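Local coordinates for protein N-acetylneuraminate lyase (Fusobacterium nucleatum subsp. nucleatum ATCC 25586, PDB 5ZKA) that is a lyase of the dihydrodipicolinate synthetase family, built on a TIM-barrel fold, at residues Leu25-Asn30 against Lys38-Ile43; Asp49-Asp54 against Asn226-Lys231; Leu117-Pro122 against Asp134-Ile139. All coordinates share one frame; numbering follows the deposited sequence.

Interaction 1: residues Leu25-Asn30 against Lys38-Ile43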
# COMPACT_ATOMS: atom_id res chain seq x y z
N LEU A 25 0.64 17.20 -16.39
CA LEU A 25 1.43 18.15 -17.16
C LEU A 25 1.95 19.28 -16.29
O LEU A 25 1.18 19.98 -15.62
CB LEU A 25 0.57 18.69 -18.30
CG LEU A 25 1.27 19.61 -19.28
CD1 LEU A 25 2.32 18.82 -20.06
CD2 LEU A 25 0.25 20.24 -20.23
N MET A 26 3.26 19.48 -16.31
CA MET A 26 3.85 20.64 -15.65
C MET A 26 3.76 21.86 -16.54
O MET A 26 3.73 21.77 -17.77
CB MET A 26 5.30 20.37 -15.29
CG MET A 26 5.46 19.14 -14.43
SD MET A 26 6.70 19.35 -13.16
CE MET A 26 6.03 20.69 -12.18
N VAL A 27 3.72 23.03 -15.91
CA VAL A 27 3.52 24.30 -16.60
C VAL A 27 4.70 25.20 -16.27
O VAL A 27 5.03 25.37 -15.10
CB VAL A 27 2.20 24.98 -16.20
CG1 VAL A 27 2.08 26.34 -16.90
CG2 VAL A 27 1.03 24.08 -16.57
N PRO A 28 5.36 25.79 -17.27
CA PRO A 28 6.45 26.73 -16.98
C PRO A 28 5.93 28.14 -16.82
O PRO A 28 5.18 28.66 -17.66
CB PRO A 28 7.37 26.59 -18.21
CG PRO A 28 6.45 26.23 -19.32
CD PRO A 28 5.28 25.46 -18.71
N TYR A 29 6.33 28.78 -15.72
CA TYR A 29 5.90 30.12 -15.39
C TYR A 29 7.09 31.07 -15.46
O TYR A 29 8.23 30.67 -15.21
CB TYR A 29 5.27 30.17 -13.99
CG TYR A 29 4.04 29.30 -13.88
CD1 TYR A 29 2.80 29.75 -14.33
CD2 TYR A 29 4.11 28.02 -13.34
CE1 TYR A 29 1.66 28.95 -14.26
CE2 TYR A 29 2.98 27.20 -13.25
CZ TYR A 29 1.76 27.68 -13.70
OH TYR A 29 0.65 26.87 -13.62
N ASN A 30 6.82 32.32 -15.83
CA ASN A 30 7.85 33.34 -15.81
C ASN A 30 8.06 33.83 -14.37
O ASN A 30 7.37 33.39 -13.44
CB ASN A 30 7.46 34.50 -16.73
CG ASN A 30 7.35 34.06 -18.18
OD1 ASN A 30 8.25 33.41 -18.71
ND2 ASN A 30 6.25 34.42 -18.83
N LYS A 38 5.70 29.38 -24.91
CA LYS A 38 6.69 28.63 -25.69
C LYS A 38 7.16 27.40 -24.93
O LYS A 38 7.23 26.30 -25.50
CB LYS A 38 7.87 29.54 -26.03
CG LYS A 38 8.96 28.87 -26.86
N GLY A 39 7.47 27.55 -23.64
CA GLY A 39 7.94 26.42 -22.87
C GLY A 39 6.87 25.39 -22.61
O GLY A 39 7.16 24.19 -22.54
N LEU A 40 5.61 25.83 -22.46
CA LEU A 40 4.52 24.88 -22.24
C LEU A 40 4.35 23.97 -23.44
O LEU A 40 4.16 22.76 -23.29
CB LEU A 40 3.21 25.63 -21.95
CG LEU A 40 1.97 24.74 -21.76
CD1 LEU A 40 2.19 23.67 -20.66
CD2 LEU A 40 0.72 25.59 -21.45
N ARG A 41 4.41 24.53 -24.65
CA ARG A 41 4.38 23.68 -25.84
C ARG A 41 5.57 22.72 -25.87
O ARG A 41 5.44 21.57 -26.29
CB ARG A 41 4.35 24.56 -27.10
CG ARG A 41 3.07 25.42 -27.15
CD ARG A 41 2.94 26.19 -28.45
NE ARG A 41 1.73 27.01 -28.43
CZ ARG A 41 0.56 26.64 -28.94
NH1 ARG A 41 0.43 25.47 -29.54
NH2 ARG A 41 -0.48 27.46 -28.85
N GLU A 42 6.75 23.18 -25.41
CA GLU A 42 7.92 22.30 -25.39
C GLU A 42 7.73 21.14 -24.42
O GLU A 42 8.16 20.02 -24.69
CB GLU A 42 9.17 23.09 -25.03
CG GLU A 42 9.61 24.08 -26.12
CD GLU A 42 10.92 24.76 -25.79
OE1 GLU A 42 11.55 24.38 -24.78
OE2 GLU A 42 11.31 25.69 -26.53
N ILE A 43 7.11 21.41 -23.27
CA ILE A 43 6.87 20.34 -22.30
C ILE A 43 5.87 19.34 -22.85
O ILE A 43 6.02 18.12 -22.70
CB ILE A 43 6.41 20.92 -20.96
CG1 ILE A 43 7.51 21.77 -20.32
CG2 ILE A 43 5.98 19.80 -20.01
CD1 ILE A 43 7.07 22.43 -19.00

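Interaction 2: residues Asp49-Asp54 against Asn226-Lys231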
# COMPACT_ATOMS: atom_id res chain seq x y z
N ASP A 49 6.17 13.12 -27.57
CA ASP A 49 7.12 12.60 -28.55
C ASP A 49 8.24 11.77 -27.92
O ASP A 49 8.75 10.85 -28.57
CB ASP A 49 7.76 13.74 -29.35
CG ASP A 49 6.74 14.58 -30.11
OD1 ASP A 49 5.60 14.12 -30.34
OD2 ASP A 49 7.10 15.72 -30.50
N LYS A 50 8.66 12.08 -26.70
CA LYS A 50 9.80 11.40 -26.10
C LYS A 50 9.42 10.49 -24.93
O LYS A 50 9.94 9.38 -24.84
CB LYS A 50 10.85 12.41 -25.63
CG LYS A 50 11.41 13.30 -26.76
CD LYS A 50 12.01 12.48 -27.88
CE LYS A 50 12.38 13.36 -29.07
NZ LYS A 50 12.94 12.60 -30.23
N MET A 51 8.54 10.94 -24.05
CA MET A 51 8.02 10.06 -23.00
C MET A 51 6.99 9.07 -23.54
O MET A 51 6.74 8.06 -22.88
CB MET A 51 7.41 10.88 -21.86
CG MET A 51 8.40 11.85 -21.19
SD MET A 51 9.81 11.05 -20.35
CE MET A 51 11.07 11.02 -21.66
N LYS A 52 6.42 9.33 -24.71
CA LYS A 52 5.44 8.44 -25.34
C LYS A 52 4.26 8.15 -24.40
O LYS A 52 3.71 7.04 -24.40
CB LYS A 52 6.09 7.13 -25.80
CG LYS A 52 7.16 7.32 -26.86
CD LYS A 52 6.58 7.95 -28.10
CE LYS A 52 7.56 7.81 -29.26
NZ LYS A 52 6.98 8.29 -30.54
N VAL A 53 3.86 9.14 -23.61
CA VAL A 53 2.72 8.95 -22.72
C VAL A 53 1.46 8.67 -23.53
O VAL A 53 1.33 9.06 -24.70
CB VAL A 53 2.48 10.17 -21.81
CG1 VAL A 53 3.66 10.41 -20.91
CG2 VAL A 53 2.14 11.39 -22.65
N ASP A 54 0.54 7.94 -22.91
CA ASP A 54 -0.78 7.70 -23.49
C ASP A 54 -1.72 8.88 -23.33
O ASP A 54 -2.71 8.96 -24.06
CB ASP A 54 -1.40 6.45 -22.86
CG ASP A 54 -0.50 5.24 -22.97
OD1 ASP A 54 -0.19 4.85 -24.11
OD2 ASP A 54 -0.08 4.68 -21.92
N ASN A 226 10.20 10.49 -16.53
CA ASN A 226 10.48 9.07 -16.37
C ASN A 226 9.38 8.20 -16.97
O ASN A 226 9.16 7.06 -16.53
CB ASN A 226 10.70 8.74 -14.89
CG ASN A 226 11.29 7.35 -14.68
OD1 ASN A 226 12.24 6.95 -15.36
ND2 ASN A 226 10.70 6.59 -13.75
N GLY A 227 8.68 8.72 -17.98
CA GLY A 227 7.55 8.01 -18.56
C GLY A 227 7.91 6.72 -19.28
O GLY A 227 7.07 5.82 -19.39
N ILE A 228 9.14 6.61 -19.80
CA ILE A 228 9.56 5.38 -20.48
C ILE A 228 9.52 4.21 -19.50
O ILE A 228 8.89 3.18 -19.77
CB ILE A 228 10.96 5.55 -21.10
CG1 ILE A 228 10.93 6.61 -22.20
CG2 ILE A 228 11.48 4.21 -21.68
CD1 ILE A 228 9.86 6.38 -23.23
N ARG A 229 10.20 4.36 -18.36
CA ARG A 229 10.20 3.30 -17.35
C ARG A 229 8.80 3.01 -16.84
O ARG A 229 8.44 1.85 -16.60
CB ARG A 229 11.10 3.68 -16.17
CG ARG A 229 12.60 3.45 -16.40
CD ARG A 229 13.36 3.65 -15.08
NE ARG A 229 14.80 3.61 -15.31
CZ ARG A 229 15.56 4.68 -15.50
NH1 ARG A 229 15.01 5.89 -15.48
NH2 ARG A 229 16.87 4.53 -15.72
N ALA A 230 7.98 4.05 -16.66
CA ALA A 230 6.64 3.85 -16.12
C ALA A 230 5.80 2.97 -17.03
O ALA A 230 5.09 2.08 -16.55
CB ALA A 230 5.95 5.20 -15.91
N LYS A 231 5.85 3.21 -18.34
CA LYS A 231 5.14 2.34 -19.26
C LYS A 231 5.69 0.91 -19.21
O LYS A 231 4.93 -0.06 -19.31
CB LYS A 231 5.22 2.89 -20.68
CG LYS A 231 4.33 4.08 -20.93
CD LYS A 231 4.29 4.42 -22.41
CE LYS A 231 3.18 3.69 -23.13
NZ LYS A 231 2.84 4.41 -24.39

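Interaction 3: residues Leu117-Pro122 against Asp134-Ile139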
# COMPACT_ATOMS: atom_id res chain seq x y z
N LEU A 117 -13.34 15.23 -18.00
CA LEU A 117 -13.01 16.14 -16.91
C LEU A 117 -12.52 15.35 -15.71
O LEU A 117 -12.73 14.14 -15.61
CB LEU A 117 -14.23 16.96 -16.47
CG LEU A 117 -15.02 17.76 -17.51
CD1 LEU A 117 -16.17 18.51 -16.83
CD2 LEU A 117 -14.10 18.71 -18.21
N SER A 118 -11.87 16.06 -14.80
CA SER A 118 -11.56 15.56 -13.48
C SER A 118 -11.80 16.69 -12.50
O SER A 118 -11.82 17.86 -12.87
CB SER A 118 -10.11 15.05 -13.38
OG SER A 118 -9.92 14.25 -12.23
N ALA A 119 -12.01 16.35 -11.23
CA ALA A 119 -12.24 17.40 -10.24
C ALA A 119 -11.82 16.90 -8.87
O ALA A 119 -12.34 15.88 -8.40
CB ALA A 119 -13.71 17.84 -10.23
N VAL A 120 -10.91 17.63 -8.23
CA VAL A 120 -10.52 17.27 -6.87
C VAL A 120 -11.74 17.40 -5.94
O VAL A 120 -12.65 18.20 -6.18
CB VAL A 120 -9.36 18.17 -6.39
CG1 VAL A 120 -9.77 19.64 -6.43
CG2 VAL A 120 -8.88 17.75 -4.99
N THR A 121 -11.77 16.58 -4.89
CA THR A 121 -12.82 16.75 -3.90
C THR A 121 -12.75 18.18 -3.35
O THR A 121 -11.66 18.70 -3.11
CB THR A 121 -12.67 15.74 -2.76
OG1 THR A 121 -11.37 15.86 -2.17
CG2 THR A 121 -12.85 14.31 -3.28
N PRO A 122 -13.89 18.86 -3.18
CA PRO A 122 -13.84 20.21 -2.61
C PRO A 122 -13.24 20.14 -1.21
O PRO A 122 -13.49 19.20 -0.46
CB PRO A 122 -15.31 20.66 -2.59
CG PRO A 122 -16.09 19.40 -2.62
CD PRO A 122 -15.28 18.39 -3.38
N ASP A 134 -23.18 16.40 -4.54
CA ASP A 134 -23.82 17.46 -5.29
C ASP A 134 -22.83 18.18 -6.19
O ASP A 134 -23.15 18.56 -7.32
CB ASP A 134 -24.46 18.44 -4.31
CG ASP A 134 -25.36 19.46 -4.97
OD1 ASP A 134 -25.62 19.36 -6.19
OD2 ASP A 134 -25.81 20.38 -4.25
N TYR A 135 -21.61 18.39 -5.68
CA TYR A 135 -20.57 19.06 -6.44
C TYR A 135 -20.23 18.28 -7.70
O TYR A 135 -20.23 18.83 -8.81
CB TYR A 135 -19.36 19.25 -5.52
CG TYR A 135 -17.98 19.49 -6.09
CD1 TYR A 135 -17.16 18.43 -6.48
CD2 TYR A 135 -17.44 20.77 -6.11
CE1 TYR A 135 -15.88 18.64 -6.94
CE2 TYR A 135 -16.14 20.99 -6.56
CZ TYR A 135 -15.37 19.93 -6.98
OH TYR A 135 -14.08 20.13 -7.41
N TYR A 136 -19.98 16.97 -7.56
CA TYR A 136 -19.65 16.15 -8.72
C TYR A 136 -20.82 16.09 -9.69
O TYR A 136 -20.64 16.26 -10.90
CB TYR A 136 -19.24 14.75 -8.27
CG TYR A 136 -17.81 14.72 -7.80
CD1 TYR A 136 -16.76 15.02 -8.68
CD2 TYR A 136 -17.49 14.40 -6.48
CE1 TYR A 136 -15.44 15.00 -8.25
CE2 TYR A 136 -16.18 14.38 -6.05
CZ TYR A 136 -15.16 14.68 -6.94
OH TYR A 136 -13.85 14.67 -6.53
N GLU A 137 -22.02 15.83 -9.18
CA GLU A 137 -23.16 15.70 -10.07
C GLU A 137 -23.46 17.01 -10.78
O GLU A 137 -23.91 16.99 -11.93
CB GLU A 137 -24.39 15.22 -9.29
CG GLU A 137 -24.13 13.93 -8.52
CD GLU A 137 -25.15 12.86 -8.78
OE1 GLU A 137 -26.14 12.79 -8.02
OE2 GLU A 137 -24.96 12.08 -9.74
N THR A 138 -23.22 18.14 -10.11
CA THR A 138 -23.48 19.43 -10.72
C THR A 138 -22.52 19.70 -11.88
O THR A 138 -22.93 20.17 -12.95
CB THR A 138 -23.39 20.54 -9.67
OG1 THR A 138 -24.43 20.38 -8.69
CG2 THR A 138 -23.50 21.92 -10.31
N ILE A 139 -21.23 19.41 -11.69
CA ILE A 139 -20.29 19.62 -12.78
C ILE A 139 -20.68 18.76 -13.98
O ILE A 139 -20.64 19.22 -15.13
CB ILE A 139 -18.85 19.35 -12.33
CG1 ILE A 139 -18.49 20.25 -11.14
CG2 ILE A 139 -17.88 19.57 -13.49
CD1 ILE A 139 -17.19 19.87 -10.42

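Interaction 1: residues Leu25-Asn30 against Lys38-Ile43
In the first beta-alpha unit of the TIM barrel, the chain leaving strand 20-24 packs against helix 37-49 mainly through apolar side chains and without a hydrogen bond across the two segments. The Pro28 ring lies on the helix backbone at Gly39, which has no side chain to keep it off, so that Pro28 CG comes 3.3 Å from Leu40 N. The Pro28 and Ile43 side chains meet tip to tip, CD to CD1, at 3.5 Å. Ile43 reaches that point because CG1 stands beside its own backbone N (chi1 -65°) and CD1 continues in an extended chain. The second branch of Ile43, CG2, is anti to the backbone N and turns to Leu25, lying 3.8 Å from Leu25 CD1. Leu25 and Leu40 both carry CG anti to the backbone N (chi1 -175° and 177°) and cross at about a right angle, with Leu25 CD2 4.0 Å from Leu40 CD1. Val27 adds a looser touch of CG2 on the same methyl. Beyond the pair, Leu40 rests on Ile79 of helix 70-84, and Met26 turns its sulfur end away to helix 264-274. The carbonyl of Met26 is walled in by methyls: its O lies 3.6 Å from Ile43 CD1 and 3.8 Å from Leu40 CD1, buried and without a hydrogen-bond partner in the model.

Interaction 2: residues Asp49-Asp54 against Asn226-Lys231
Two side chains reach across this contact in opposite directions, Met51 from the turn after helix 37-49 and Lys231 from helix 223-237. Met51 CG stands beside its own backbone N, and two further bends in the chain lay the sulfur over the start of the helix segment. There Met51 SD takes a weak hydrogen bond from Gly227 N at 3.5 Å, with an N-H...S angle of 149°. Gly227 has no side chain in the way, so its CA and that of Met51 approach to 4.9 Å. One residue on, Ile228 sends CD1 into the corner formed by two carbonyls, 3.4 Å from Lys50 O and 3.6 Å from Met51 O. Its CG1 touches Met51 CE loosely. Lys231 starts out toward the turn, runs past the carbonyl of Lys52 and bends at chi3 so that its ammonium meets two acceptors. Lys231 NZ donates to Lys52 O at 2.8 Å, almost along the C=O axis (172°); Lys52, with positive phi, is where the chain first leaves helical geometry. Lys231 NZ also forms a salt bridge with Asp54 OD1 at 3.1 Å, the two side chains meeting tip to tip. The ammonium approaches Asp54 OD1 from above the carboxylate plane, 44° out of it, while Asp54 OD2 accepts from Ile21 N. Each carboxylate oxygen thus has a partner, and the nearby ammonium would be expected to favour the charged form. The contact belongs to the closure of the TIM barrel: strand 20-24, which Lys231 also touches through Ile21, is the neighbour of strand 217-220, and Asn226 and Arg229 of helix 223-237 pack on helix 242-262.

Interaction 3: residues Leu117-Pro122 against Asp134-Ile139
Strand 117-120 of the barrel wall is covered here by helix 129-143; the axis of its segment 134-139 passes 10.1 Å from that of 117-120, nearly antiparallel at 157°. Two successive tyrosines reach from the helix to successive carbonyls at the strand's end. Tyr136 OH donates to Ala119 O at 2.7 Å, the oxygen lying at the edge of the ring. Tyr135, with CG anti to its backbone N, points its OH at Val120 O, also 2.7 Å away but in a weak bond; this hydroxyl is further hydrogen-bonded to Ser96 N. Strand and helix are the first two elements of a beta-alpha-beta crossover that goes on to strand 147-150, and the Tyr135 ring fills the layer between them. Pro122 CD covers one of its faces as a CH-pi contact, 3.7 Å from the Tyr135 ring centroid and 15° off the normal. Ile139 CD1 lies over the centre of the opposite face. Tyr135 CD1 in turn sits 3.9 Å above the middle of the Tyr136 ring. Ala119 CB fits among both tyrosines and Ile139 CD1, 4.0 Å from the latter. Nearer the start of the strand, the Leu117 and Ile139 side chains cross obliquely, with Leu117 CD1 3.9 Å from Ile139 CG2.

From the N terminus, interaction 1 comes first and closes a short loop, folding the chain after strand 20-24 back onto helix 37-49. That same helix leads into the turn of 49-54, where interaction 2 opens; it closes only at 226-231, some 170 residues later. Within this long loop interaction 3 is nested, a local closure of strand 117-120 with helix 129-143. Interactions 1 and 3 are thus each internal to a beta-alpha unit, whereas interaction 2 brings the first and last units of the barrel together. Interactions 1 and 2 have centres about 17 Å apart, and interaction 3 lies across the chain's centre from interaction 2, about 29 Å between centres.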